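Local coordinates for quinoline 2-oxidoreductase large subunit (Pseudomonas putida, PDB 1T3Q), which probably hydroxylates quinoline at carbon 2, as the subunit of a molybdenum hydroxylase that carries the molybdenum ion and its pterin cytosine dinucleotide cofactor, at residues E511-L514 with A515-A518; G543-A546 with S547-A550; A560-I563 with V564-R567. All coordinates share one frame; numbering follows the deposited sequence.

Overall arrangement
All three contacts are local: contacts 1 and 3 lie within helices, and contact 2 is the turn leading into one. Contact 2 is the most central: a turn and the first residues of helix 549-576, whose backbone N-H groups bind the pyrophosphate and a molybdenum oxygen. Contact 1, on helix 510-522, is also buried and reaches the same cofactor through one threonine hydroxyl; it touches contact 2 where Ile517 packs on Ala550. Contact 3 lies further along helix 549-576, its centre about 24 Å from that of contact 2, and is partly buried. There cofactor binding gives way to apolar packing, a shared water and charged side chains.

Contact 1 (E511-L514 with A515-A518); sequences ETTL and AQIA. With MCN (pterin cytosine dinucleotide), chain N.
Residues 511-518 belong to helix 510-522, the helix of a beta-alpha-beta unit whose strands are 497-501 and 529-532, and its early turns approach the cytidine end of the molybdopterin cofactor. Successive i to i+4 bonds tie the two segments: Gln516 N to Thr512 O (3.2 Å) with the donor in the carbonyl plane, Ile517 N to Thr513 O, and Ala518 N to Leu514 O, the straightest, with an N-H...O angle of 167°. Thr512 O also takes a weak bond from Ala515 N.

Gln516 reaches back along the preceding turn, crossing the two threonine side chains obliquely. Its CG lies beside the backbone N (chi1 -71°) and the chain is extended beyond it, which carries OE1 along the helix to the methyls of both threonines, 3.8 Å from Thr512 CG2 and 3.7 Å from Thr513 CG2. The amide is held from outside the helix: NE2 by the carbonyl oxygens of Thr16 and Ser13, OE1 by Asn671. Thr512 OG1 likewise bonds to Glu22 and to Arg21 N, so the N-terminal part of the chain is joined to this face of the helix.

Leu514 and Ile517 run side by side, pointing the same way, with CD2 of Leu514 4.2 Å from CD1 of Ile517. They extend the apolar face toward helix 549-576, where Ile557 meets Leu514 and Ala554 meets Ile517; Ile531 and Thr501 of the flanking strands also touch Leu514.

Thr513 faces the cofactor. With chi1 at 53° its hydroxyl sits between the backbone N and the carbonyl carbon, where its one proton has both Gly509 O and the ribose oxygen MCN O2' within hydrogen-bonding distance. Thr513 OG1 is 2.7 Å from MCN O2', while the methyl CG2 of Thr513 comes within 3.1 Å of the same ribose oxygen.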
ATOM      1  N   GLU B 511      15.913 -10.194   7.500  1.00 16.81           N
ATOM      2  CA  GLU B 511      14.754 -10.938   7.052  1.00 16.57           C
ATOM      3  C   GLU B 511      14.998 -12.443   7.144  1.00 17.78           C
ATOM      4  O   GLU B 511      14.066 -13.230   7.318  1.00 17.65           O
ATOM      5  CB  GLU B 511      14.428 -10.509   5.620  1.00 17.57           C
ATOM      6  CG  GLU B 511      13.214 -11.143   5.003  1.00 21.77           C
ATOM      7  CD  GLU B 511      12.808 -10.436   3.717  1.00 23.80           C
ATOM      8  OE1 GLU B 511      12.073 -11.041   2.914  1.00 24.84           O
ATOM      9  OE2 GLU B 511      13.222  -9.270   3.519  1.00 24.14           O
ATOM     10  N   THR B 512      16.259 -12.838   7.046  1.00 15.74           N
ATOM     11  CA  THR B 512      16.612 -14.247   7.130  1.00 15.74           C
ATOM     12  C   THR B 512      17.117 -14.625   8.524  1.00 14.22           C
ATOM     13  O   THR B 512      16.597 -15.547   9.148  1.00 16.02           O
ATOM     14  CB  THR B 512      17.692 -14.604   6.075  1.00 15.04           C
ATOM     15  OG1 THR B 512      17.146 -14.426   4.759  1.00 16.36           O
ATOM     16  CG2 THR B 512      18.156 -16.044   6.237  1.00 15.12           C
ATOM     17  N   THR B 513      18.107 -13.898   9.025  1.00 15.34           N
ATOM     18  CA  THR B 513      18.673 -14.219  10.330  1.00 15.93           C
ATOM     19  C   THR B 513      17.727 -14.076  11.521  1.00 16.36           C
ATOM     20  O   THR B 513      17.808 -14.857  12.468  1.00 15.87           O
ATOM     21  CB  THR B 513      19.957 -13.406  10.594  1.00 17.28           C
ATOM     22  OG1 THR B 513      19.705 -12.009  10.404  1.00 17.06           O
ATOM     23  CG2 THR B 513      21.060 -13.855   9.646  1.00 16.70           C
ATOM     24  N   LEU B 514      16.833 -13.094  11.493  1.00 16.08           N
ATOM     25  CA  LEU B 514      15.908 -12.944  12.609  1.00 16.18           C
ATOM     26  C   LEU B 514      14.932 -14.121  12.621  1.00 16.81           C
ATOM     27  O   LEU B 514      14.456 -14.532  13.677  1.00 16.04           O
ATOM     28  CB  LEU B 514      15.146 -11.610  12.518  1.00 17.20           C
ATOM     29  CG  LEU B 514      16.009 -10.346  12.646  1.00 16.75           C
ATOM     30  CD1 LEU B 514      15.115  -9.104  12.584  1.00 18.51           C
ATOM     31  CD2 LEU B 514      16.794 -10.375  13.960  1.00 19.00           C
ATOM     32  N   ALA B 515      14.640 -14.670  11.443  1.00 14.88           N
ATOM     33  CA  ALA B 515      13.731 -15.805  11.354  1.00 15.99           C
ATOM     34  C   ALA B 515      14.408 -17.022  11.976  1.00 16.65           C
ATOM     35  O   ALA B 515      13.755 -17.834  12.627  1.00 16.11           O
ATOM     36  CB  ALA B 515      13.375 -16.096   9.890  1.00 15.60           C
ATOM     37  N   GLN B 516      15.714 -17.144  11.747  1.00 15.82           N
ATOM     38  CA  GLN B 516      16.496 -18.250  12.290  1.00 16.98           C
ATOM     39  C   GLN B 516      16.451 -18.219  13.814  1.00 17.46           C
ATOM     40  O   GLN B 516      16.357 -19.259  14.467  1.00 17.92           O
ATOM     41  CB  GLN B 516      17.947 -18.158  11.808  1.00 17.32           C
ATOM     42  CG  GLN B 516      18.124 -18.474  10.325  1.00 15.86           C
ATOM     43  CD  GLN B 516      19.571 -18.380   9.881  1.00 17.52           C
ATOM     44  OE1 GLN B 516      19.990 -17.380   9.304  1.00 16.70           O
ATOM     45  NE2 GLN B 516      20.349 -19.424  10.162  1.00 18.02           N
ATOM     46  N   ILE B 517      16.514 -17.017  14.378  1.00 17.96           N
ATOM     47  CA  ILE B 517      16.470 -16.849  15.827  1.00 17.61           C
ATOM     48  C   ILE B 517      15.098 -17.242  16.374  1.00 19.32           C
ATOM     49  O   ILE B 517      15.000 -18.011  17.330  1.00 19.25           O
ATOM     50  CB  ILE B 517      16.752 -15.375  16.234  1.00 19.58           C
ATOM     51  CG1 ILE B 517      18.198 -15.004  15.889  1.00 19.23           C
ATOM     52  CG2 ILE B 517      16.486 -15.185  17.731  1.00 20.51           C
ATOM     53  CD1 ILE B 517      18.518 -13.531  16.078  1.00 16.58           C
ATOM     54  N   ALA B 518      14.040 -16.718  15.761  1.00 17.73           N
ATOM     55  CA  ALA B 518      12.686 -17.009  16.214  1.00 18.27           C
ATOM     56  C   ALA B 518      12.358 -18.495  16.111  1.00 18.63           C
ATOM     57  O   ALA B 518      11.696 -19.058  16.985  1.00 19.14           O
ATOM     58  CB  ALA B 518      11.677 -16.191  15.409  1.00 17.41           C
TER
HETATM   59  N1  MCN N4921      25.098 -11.694  12.100  1.00 16.26           N
HETATM   60  C2  MCN N4921      25.020 -13.107  12.327  1.00 17.71           C
HETATM   61  N3  MCN N4921      25.558 -13.496  13.544  1.00 16.25           N
HETATM   62  C4  MCN N4921      26.140 -12.668  14.498  1.00 15.67           C
HETATM   63  C5  MCN N4921      26.203 -11.231  14.206  1.00 15.91           C
HETATM   64  C6  MCN N4921      25.686 -10.753  13.026  1.00 17.25           C
HETATM   65  O2  MCN N4921      24.547 -13.849  11.494  1.00 17.61           O
HETATM   66  N4  MCN N4921      26.615 -13.149  15.627  1.00 13.95           N
HETATM   67  C1' MCN N4921      24.460 -11.206  10.747  1.00 15.96           C
HETATM   68  C2D MCN N4921      22.978 -10.651  10.959  1.00 19.06           C
HETATM   69  O2' MCN N4921      22.154 -10.958   9.779  1.00 20.10           O
HETATM   70  C3' MCN N4921      23.195  -9.175  11.216  1.00 20.24           C
HETATM   71  C4D MCN N4921      24.344  -8.793  10.314  1.00 18.65           C
HETATM   72  O4D MCN N4921      25.143 -10.069  10.146  1.00 17.65           O
HETATM   73  O3' MCN N4921      21.973  -8.428  10.885  1.00 22.30           O
HETATM   74  C5' MCN N4921      25.162  -7.546  10.755  1.00 17.83           C
HETATM   75  O5' MCN N4921      25.511  -7.781  12.096  1.00 23.29           O
HETATM   76  PA  MCN N4921      25.187  -6.809  13.298  1.00 20.98           P
HETATM   77  O1A MCN N4921      24.145  -7.502  14.120  1.00 21.80           O
HETATM   78  O2A MCN N4921      26.549  -6.458  13.870  1.00 24.80           O
HETATM   79  O3A MCN N4921      24.659  -5.337  12.846  1.00 23.69           O
HETATM   80  PB  MCN N4921      23.239  -4.852  12.288  1.00 25.09           P
HETATM   81  O1B MCN N4921      22.696  -3.872  13.277  1.00 25.15           O
HETATM   82  O2B MCN N4921      22.370  -6.019  11.919  1.00 25.71           O
HETATM   83  O3B MCN N4921      23.614  -4.111  10.916  1.00 25.61           O
HETATM   84  C10 MCN N4921      24.074  -2.783  10.916  1.00 24.40           C
HETATM   85  C9' MCN N4921      25.540  -2.861  10.640  1.00 23.70           C
HETATM   86  C8' MCN N4921      26.004  -1.388  10.561  1.00 24.73           C
HETATM   87  S8' MCN N4921      25.807  -0.445  12.067  1.00 26.68           S
HETATM   88  C7' MCN N4921      26.550  -0.789   9.500  1.00 24.68           C
HETATM   89  S7' MCN N4921      27.061   0.920   9.423  1.00 23.51           S
HETATM   90  C6' MCN N4921      26.688  -1.625   8.182  1.00 19.96           C
HETATM   91  C7  MCN N4921      26.794  -3.095   8.489  1.00 21.70           C
HETATM   92  O9' MCN N4921      25.717  -3.528   9.303  1.00 25.06           O
HETATM   93  N5' MCN N4921      25.549  -1.160   7.288  1.00 19.96           N
HETATM   94  C4A MCN N4921      25.378  -2.145   6.237  1.00 19.82           C
HETATM   95  N8' MCN N4921      26.768  -3.898   7.220  1.00 21.01           N
HETATM   96  C4B MCN N4921      25.969  -3.419   6.141  1.00 21.18           C
HETATM   97  N1' MCN N4921      25.772  -4.353   5.094  1.00 20.95           N
HETATM   98  C2' MCN N4921      24.933  -3.941   4.114  1.00 21.14           C
HETATM   99  N2' MCN N4921      24.723  -4.790   3.085  1.00 21.33           N
HETATM  100  N3' MCN N4921      24.284  -2.723   4.136  1.00 20.91           N
HETATM  101  C4' MCN N4921      24.422  -1.728   5.175  1.00 21.48           C
HETATM  102  O4' MCN N4921      23.818  -0.685   5.119  1.00 19.82           O

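Contact 2 (G543-A546 with S547-A550); sequences GAYA and SRGA. With MCN (pterin cytosine dinucleotide), chain N; SMO (dioxosulfidomolybdenum(VI) ion), chain O.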
ATOM      1  N   GLY B 543      16.318   0.911  15.908  1.00 26.65           N
ATOM      2  CA  GLY B 543      16.774   0.511  14.588  1.00 25.51           C
ATOM      3  C   GLY B 543      18.107  -0.213  14.546  1.00 26.43           C
ATOM      4  O   GLY B 543      18.640  -0.628  15.573  1.00 24.15           O
ATOM      5  N   ALA B 544      18.640  -0.370  13.339  1.00 26.17           N
ATOM      6  CA  ALA B 544      19.913  -1.048  13.139  1.00 27.46           C
ATOM      7  C   ALA B 544      21.066  -0.057  12.995  1.00 28.38           C
ATOM      8  O   ALA B 544      21.083   0.779  12.088  1.00 30.02           O
ATOM      9  CB  ALA B 544      19.840  -1.941  11.906  1.00 29.13           C
ATOM     10  N   TYR B 545      22.024  -0.163  13.906  1.00 26.40           N
ATOM     11  CA  TYR B 545      23.204   0.692  13.919  1.00 26.91           C
ATOM     12  C   TYR B 545      24.112   0.153  15.019  1.00 25.21           C
ATOM     13  O   TYR B 545      23.691  -0.687  15.807  1.00 25.93           O
ATOM     14  CB  TYR B 545      22.810   2.151  14.202  1.00 26.18           C
ATOM     15  CG  TYR B 545      22.207   2.386  15.568  1.00 28.20           C
ATOM     16  CD1 TYR B 545      23.014   2.479  16.703  1.00 30.48           C
ATOM     17  CD2 TYR B 545      20.827   2.487  15.732  1.00 28.85           C
ATOM     18  CE1 TYR B 545      22.461   2.664  17.970  1.00 32.06           C
ATOM     19  CE2 TYR B 545      20.264   2.672  16.992  1.00 30.50           C
ATOM     20  CZ  TYR B 545      21.086   2.758  18.107  1.00 32.68           C
ATOM     21  OH  TYR B 545      20.536   2.923  19.360  1.00 34.12           O
ATOM     22  N   ALA B 546      25.357   0.612  15.051  1.00 24.54           N
ATOM     23  CA  ALA B 546      26.313   0.183  16.065  1.00 25.05           C
ATOM     24  C   ALA B 546      26.386  -1.337  16.264  1.00 23.85           C
ATOM     25  O   ALA B 546      26.521  -1.810  17.398  1.00 24.44           O
ATOM     26  CB  ALA B 546      25.986   0.862  17.392  1.00 26.55           C
ATOM     27  N   SER B 547      26.302  -2.093  15.173  1.00 22.67           N
ATOM     28  CA  SER B 547      26.368  -3.557  15.233  1.00 21.09           C
ATOM     29  C   SER B 547      25.464  -4.100  16.335  1.00 19.67           C
ATOM     30  O   SER B 547      25.909  -4.884  17.184  1.00 18.33           O
ATOM     31  CB  SER B 547      27.807  -4.005  15.504  1.00 23.10           C
ATOM     32  OG  SER B 547      28.712  -3.444  14.568  1.00 23.68           O
ATOM     33  N   ARG B 548      24.192  -3.708  16.309  1.00 16.90           N
ATOM     34  CA  ARG B 548      23.243  -4.112  17.340  1.00 17.29           C
ATOM     35  C   ARG B 548      22.076  -4.975  16.879  1.00 16.70           C
ATOM     36  O   ARG B 548      21.366  -5.536  17.706  1.00 19.22           O
ATOM     37  CB  ARG B 548      22.662  -2.865  18.003  1.00 15.80           C
ATOM     38  CG  ARG B 548      21.614  -2.158  17.136  1.00 16.81           C
ATOM     39  CD  ARG B 548      21.415  -0.707  17.567  1.00 19.15           C
ATOM     40  NE  ARG B 548      20.985  -0.601  18.955  1.00 17.35           N
ATOM     41  CZ  ARG B 548      19.721  -0.653  19.360  1.00 16.62           C
ATOM     42  NH1 ARG B 548      18.736  -0.801  18.481  1.00 18.05           N
ATOM     43  NH2 ARG B 548      19.439  -0.566  20.654  1.00 18.30           N
ATOM     44  N   GLY B 549      21.865  -5.065  15.569  1.00 17.41           N
ATOM     45  CA  GLY B 549      20.750  -5.831  15.047  1.00 16.97           C
ATOM     46  C   GLY B 549      20.623  -7.263  15.523  1.00 16.90           C
ATOM     47  O   GLY B 549      19.579  -7.654  16.046  1.00 17.19           O
ATOM     48  N   ALA B 550      21.671  -8.055  15.322  1.00 15.46           N
ATOM     49  CA  ALA B 550      21.660  -9.457  15.735  1.00 17.08           C
ATOM     50  C   ALA B 550      21.402  -9.589  17.234  1.00 16.24           C
ATOM     51  O   ALA B 550      20.579 -10.393  17.657  1.00 16.14           O
ATOM     52  CB  ALA B 550      22.987 -10.115  15.374  1.00 15.37           C
TER
HETATM   53  N1  MCN N4921      25.098 -11.694  12.100  1.00 16.26           N
HETATM   54  C2  MCN N4921      25.020 -13.107  12.327  1.00 17.71           C
HETATM   55  N3  MCN N4921      25.558 -13.496  13.544  1.00 16.25           N
HETATM   56  C4  MCN N4921      26.140 -12.668  14.498  1.00 15.67           C
HETATM   57  C5  MCN N4921      26.203 -11.231  14.206  1.00 15.91           C
HETATM   58  C6  MCN N4921      25.686 -10.753  13.026  1.00 17.25           C
HETATM   59  O2  MCN N4921      24.547 -13.849  11.494  1.00 17.61           O
HETATM   60  N4  MCN N4921      26.615 -13.149  15.627  1.00 13.95           N
HETATM   61  C1' MCN N4921      24.460 -11.206  10.747  1.00 15.96           C
HETATM   62  C2D MCN N4921      22.978 -10.651  10.959  1.00 19.06           C
HETATM   63  O2' MCN N4921      22.154 -10.958   9.779  1.00 20.10           O
HETATM   64  C3' MCN N4921      23.195  -9.175  11.216  1.00 20.24           C
HETATM   65  C4D MCN N4921      24.344  -8.793  10.314  1.00 18.65           C
HETATM   66  O4D MCN N4921      25.143 -10.069  10.146  1.00 17.65           O
HETATM   67  O3' MCN N4921      21.973  -8.428  10.885  1.00 22.30           O
HETATM   68  C5' MCN N4921      25.162  -7.546  10.755  1.00 17.83           C
HETATM   69  O5' MCN N4921      25.511  -7.781  12.096  1.00 23.29           O
HETATM   70  PA  MCN N4921      25.187  -6.809  13.298  1.00 20.98           P
HETATM   71  O1A MCN N4921      24.145  -7.502  14.120  1.00 21.80           O
HETATM   72  O2A MCN N4921      26.549  -6.458  13.870  1.00 24.80           O
HETATM   73  O3A MCN N4921      24.659  -5.337  12.846  1.00 23.69           O
HETATM   74  PB  MCN N4921      23.239  -4.852  12.288  1.00 25.09           P
HETATM   75  O1B MCN N4921      22.696  -3.872  13.277  1.00 25.15           O
HETATM   76  O2B MCN N4921      22.370  -6.019  11.919  1.00 25.71           O
HETATM   77  O3B MCN N4921      23.614  -4.111  10.916  1.00 25.61           O
HETATM   78  C10 MCN N4921      24.074  -2.783  10.916  1.00 24.40           C
HETATM   79  C9' MCN N4921      25.540  -2.861  10.640  1.00 23.70           C
HETATM   80  C8' MCN N4921      26.004  -1.388  10.561  1.00 24.73           C
HETATM   81  S8' MCN N4921      25.807  -0.445  12.067  1.00 26.68           S
HETATM   82  C7' MCN N4921      26.550  -0.789   9.500  1.00 24.68           C
HETATM   83  S7' MCN N4921      27.061   0.920   9.423  1.00 23.51           S
HETATM   84  C6' MCN N4921      26.688  -1.625   8.182  1.00 19.96           C
HETATM   85  C7  MCN N4921      26.794  -3.095   8.489  1.00 21.70           C
HETATM   86  O9' MCN N4921      25.717  -3.528   9.303  1.00 25.06           O
HETATM   87  N5' MCN N4921      25.549  -1.160   7.288  1.00 19.96           N
HETATM   88  C4A MCN N4921      25.378  -2.145   6.237  1.00 19.82           C
HETATM   89  N8' MCN N4921      26.768  -3.898   7.220  1.00 21.01           N
HETATM   90  C4B MCN N4921      25.969  -3.419   6.141  1.00 21.18           C
HETATM   91  N1' MCN N4921      25.772  -4.353   5.094  1.00 20.95           N
HETATM   92  C2' MCN N4921      24.933  -3.941   4.114  1.00 21.14           C
HETATM   93  N2' MCN N4921      24.723  -4.790   3.085  1.00 21.33           N
HETATM   94  N3' MCN N4921      24.284  -2.723   4.136  1.00 20.91           N
HETATM   95  C4' MCN N4921      24.422  -1.728   5.175  1.00 21.48           C
HETATM   96  O4' MCN N4921      23.818  -0.685   5.119  1.00 19.82           O
HETATM   97  S   SMO O4923      27.582   3.557  11.209  1.00 28.67           S
HETATM   98 MO   SMO O4923      26.321   1.868  11.552  1.00 26.76          MO
HETATM   99  OM2 SMO O4923      26.743   2.326  13.176  1.00 28.79           O
HETATM  100  OM1 SMO O4923      24.805   2.510  11.155  1.00 27.66           O
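Ser547 to Ala550 lead from a tight turn into the N-terminus of helix 549-576, which meets the cofactor pyrophosphate; the turn residues before them border the molybdenum site. At Ser547, CB packs 3.2 Å from MCN O2A, while OG bonds to Glu465 and to Glu743 N. Just before it, Ala546 N gives a hydrogen bond to SMO OM2 (2.9 Å, 162°), an oxo ligand of the molybdenum, which is bound by the dithiolene sulfurs MCN S7' and S8'.

Arg548 then turns back over Tyr545. CG stands between the backbone N and the carbonyl carbon (chi1 76°), and with a near-extended chi2 this brings CD over the ring centre in a CH-pi contact, 3.4 Å from the Tyr545 centroid. The bend at chi3 then turns NE and the guanidinium over the CZ-OH end, flat on the ring with the planes 8° apart. Its NH1 bonds Gly543 O at 2.9 Å, in the guanidinium plane, and also forms a salt bridge with Asp485; NE bonds to Thr469 O. These bonds and the stack probably fix the rotation of the guanidinium.

Gly549 opens the helix, and its N bonds MCN O1B at 2.7 Å. The helix end probably helps balance the phosphate charge. Ala550 N then bonds MCN O1A at 2.8 Å, with the methyl CB of Ala550 3.1 Å from that same oxygen.

Contact 3 (A560-I563 with V564-R567); sequences AASI and VRER
The Arg567 guanidinium carries Ile563 CG2 over the centre of one face, with Ile563 CG2 3.6 Å from Arg567 CZ; the guanidinium of Arg565 instead meets a water at its edge, in plane. Both side chains leave the same turn of helix 549-576. Arg567, extended from CG to NE, runs alongside Ile563, pointing the same way, and this carries its guanidinium up to where the methyl branch lies over the flat cation. Arg567 NH2 bonds Thr623 O beyond the helix.

The water joins three side chains. Arg565 NE donates to it at 2.7 Å, it donates to Glu566 OE1 at 2.8 Å, and Ser562 OG lies 2.8 Å away in a hydrogen bond. Glu566 bends at chi2 (-62°), bringing its carboxylate round to the water, and OE1 also forms a salt bridge with Lys569. Beneath these side chains run the helical bonds from Arg565 N to Ala561 O and from Glu566 N to Ser562 O, the latter 2.8 Å, with a weak one from Arg567 N to Ile563 O.

Val564 and Ile563 pack on Ala626 of strand 625-629, and Val564 and Ala560 on strand 486-491. On an adjoining flank, Ala561 meets Val521 of helix 510-522; the carbonyl oxygen of Val521 accepts a hydrogen bond from Arg565 NH2, and Arg565 also lies against Leu522, binding the two helices together beside the sheet.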
ATOM      1  N   ALA B 560       9.904 -11.756  23.568  1.00 17.02           N
ATOM      2  CA  ALA B 560       8.536 -11.841  23.084  1.00 15.01           C
ATOM      3  C   ALA B 560       8.144 -13.287  22.791  1.00 15.64           C
ATOM      4  O   ALA B 560       7.055 -13.730  23.163  1.00 16.10           O
ATOM      5  CB  ALA B 560       8.364 -10.982  21.838  1.00 13.18           C
ATOM      6  N   ALA B 561       9.033 -14.019  22.132  1.00 15.04           N
ATOM      7  CA  ALA B 561       8.763 -15.416  21.798  1.00 16.83           C
ATOM      8  C   ALA B 561       8.643 -16.259  23.065  1.00 17.45           C
ATOM      9  O   ALA B 561       7.847 -17.196  23.123  1.00 18.29           O
ATOM     10  CB  ALA B 561       9.870 -15.964  20.910  1.00 16.41           C
ATOM     11  N   SER B 562       9.425 -15.913  24.082  1.00 20.19           N
ATOM     12  CA  SER B 562       9.398 -16.648  25.344  1.00 20.82           C
ATOM     13  C   SER B 562       8.037 -16.541  26.020  1.00 20.52           C
ATOM     14  O   SER B 562       7.525 -17.520  26.559  1.00 20.40           O
ATOM     15  CB  SER B 562      10.484 -16.124  26.289  1.00 21.27           C
ATOM     16  OG  SER B 562      10.418 -16.782  27.544  1.00 24.59           O
ATOM     17  N   ILE B 563       7.451 -15.349  25.989  1.00 19.97           N
ATOM     18  CA  ILE B 563       6.151 -15.142  26.609  1.00 18.95           C
ATOM     19  C   ILE B 563       5.105 -16.082  26.032  1.00 19.00           C
ATOM     20  O   ILE B 563       4.372 -16.737  26.778  1.00 17.90           O
ATOM     21  CB  ILE B 563       5.666 -13.692  26.436  1.00 20.17           C
ATOM     22  CG1 ILE B 563       6.613 -12.740  27.175  1.00 21.03           C
ATOM     23  CG2 ILE B 563       4.236 -13.553  26.956  1.00 21.04           C
ATOM     24  CD1 ILE B 563       6.341 -11.287  26.902  1.00 22.80           C
ATOM     25  N   VAL B 564       5.024 -16.154  24.707  1.00 19.91           N
ATOM     26  CA  VAL B 564       4.036 -17.029  24.100  1.00 18.99           C
ATOM     27  C   VAL B 564       4.461 -18.493  24.203  1.00 18.63           C
ATOM     28  O   VAL B 564       3.615 -19.381  24.317  1.00 18.87           O
ATOM     29  CB  VAL B 564       3.756 -16.626  22.631  1.00 19.95           C
ATOM     30  CG1 VAL B 564       3.127 -15.242  22.607  1.00 19.39           C
ATOM     31  CG2 VAL B 564       5.036 -16.639  21.814  1.00 18.45           C
ATOM     32  N   ARG B 565       5.766 -18.743  24.183  1.00 19.13           N
ATOM     33  CA  ARG B 565       6.272 -20.108  24.315  1.00 20.48           C
ATOM     34  C   ARG B 565       5.818 -20.674  25.662  1.00 20.63           C
ATOM     35  O   ARG B 565       5.351 -21.807  25.743  1.00 21.00           O
ATOM     36  CB  ARG B 565       7.804 -20.136  24.241  1.00 19.29           C
ATOM     37  CG  ARG B 565       8.410 -21.535  24.451  1.00 18.40           C
ATOM     38  CD  ARG B 565       9.915 -21.566  24.169  1.00 17.61           C
ATOM     39  NE  ARG B 565      10.691 -20.851  25.178  1.00 18.77           N
ATOM     40  CZ  ARG B 565      12.015 -20.740  25.166  1.00 20.69           C
ATOM     41  NH1 ARG B 565      12.637 -20.070  26.130  1.00 20.30           N
ATOM     42  NH2 ARG B 565      12.721 -21.293  24.189  1.00 21.11           N
ATOM     43  N   GLU B 566       5.947 -19.875  26.717  1.00 21.75           N
ATOM     44  CA  GLU B 566       5.540 -20.314  28.048  1.00 22.39           C
ATOM     45  C   GLU B 566       4.062 -20.682  28.098  1.00 21.47           C
ATOM     46  O   GLU B 566       3.688 -21.646  28.749  1.00 20.85           O
ATOM     47  CB  GLU B 566       5.843 -19.233  29.093  1.00 21.21           C
ATOM     48  CG  GLU B 566       7.322 -19.114  29.410  1.00 26.04           C
ATOM     49  CD  GLU B 566       7.876 -20.396  30.011  1.00 27.32           C
ATOM     50  OE1 GLU B 566       9.087 -20.665  29.845  1.00 26.03           O
ATOM     51  OE2 GLU B 566       7.095 -21.132  30.656  1.00 29.67           O
ATOM     52  N   ARG B 567       3.221 -19.927  27.397  1.00 20.74           N
ATOM     53  CA  ARG B 567       1.797 -20.221  27.397  1.00 20.49           C
ATOM     54  C   ARG B 567       1.527 -21.536  26.675  1.00 19.22           C
ATOM     55  O   ARG B 567       0.607 -22.272  27.034  1.00 18.65           O
ATOM     56  CB  ARG B 567       1.021 -19.055  26.777  1.00 20.81           C
ATOM     57  CG  ARG B 567       1.052 -17.833  27.685  1.00 20.26           C
ATOM     58  CD  ARG B 567       0.541 -16.559  27.029  1.00 20.83           C
ATOM     59  NE  ARG B 567       0.763 -15.415  27.912  1.00 20.36           N
ATOM     60  CZ  ARG B 567       0.686 -14.145  27.530  1.00 22.23           C
ATOM     61  NH1 ARG B 567       0.910 -13.174  28.403  1.00 22.43           N
ATOM     62  NH2 ARG B 567       0.390 -13.841  26.273  1.00 20.35           N
TER
HETATM   63  O   HOH W   1      10.094 -19.594  27.470  1.00 26.57           O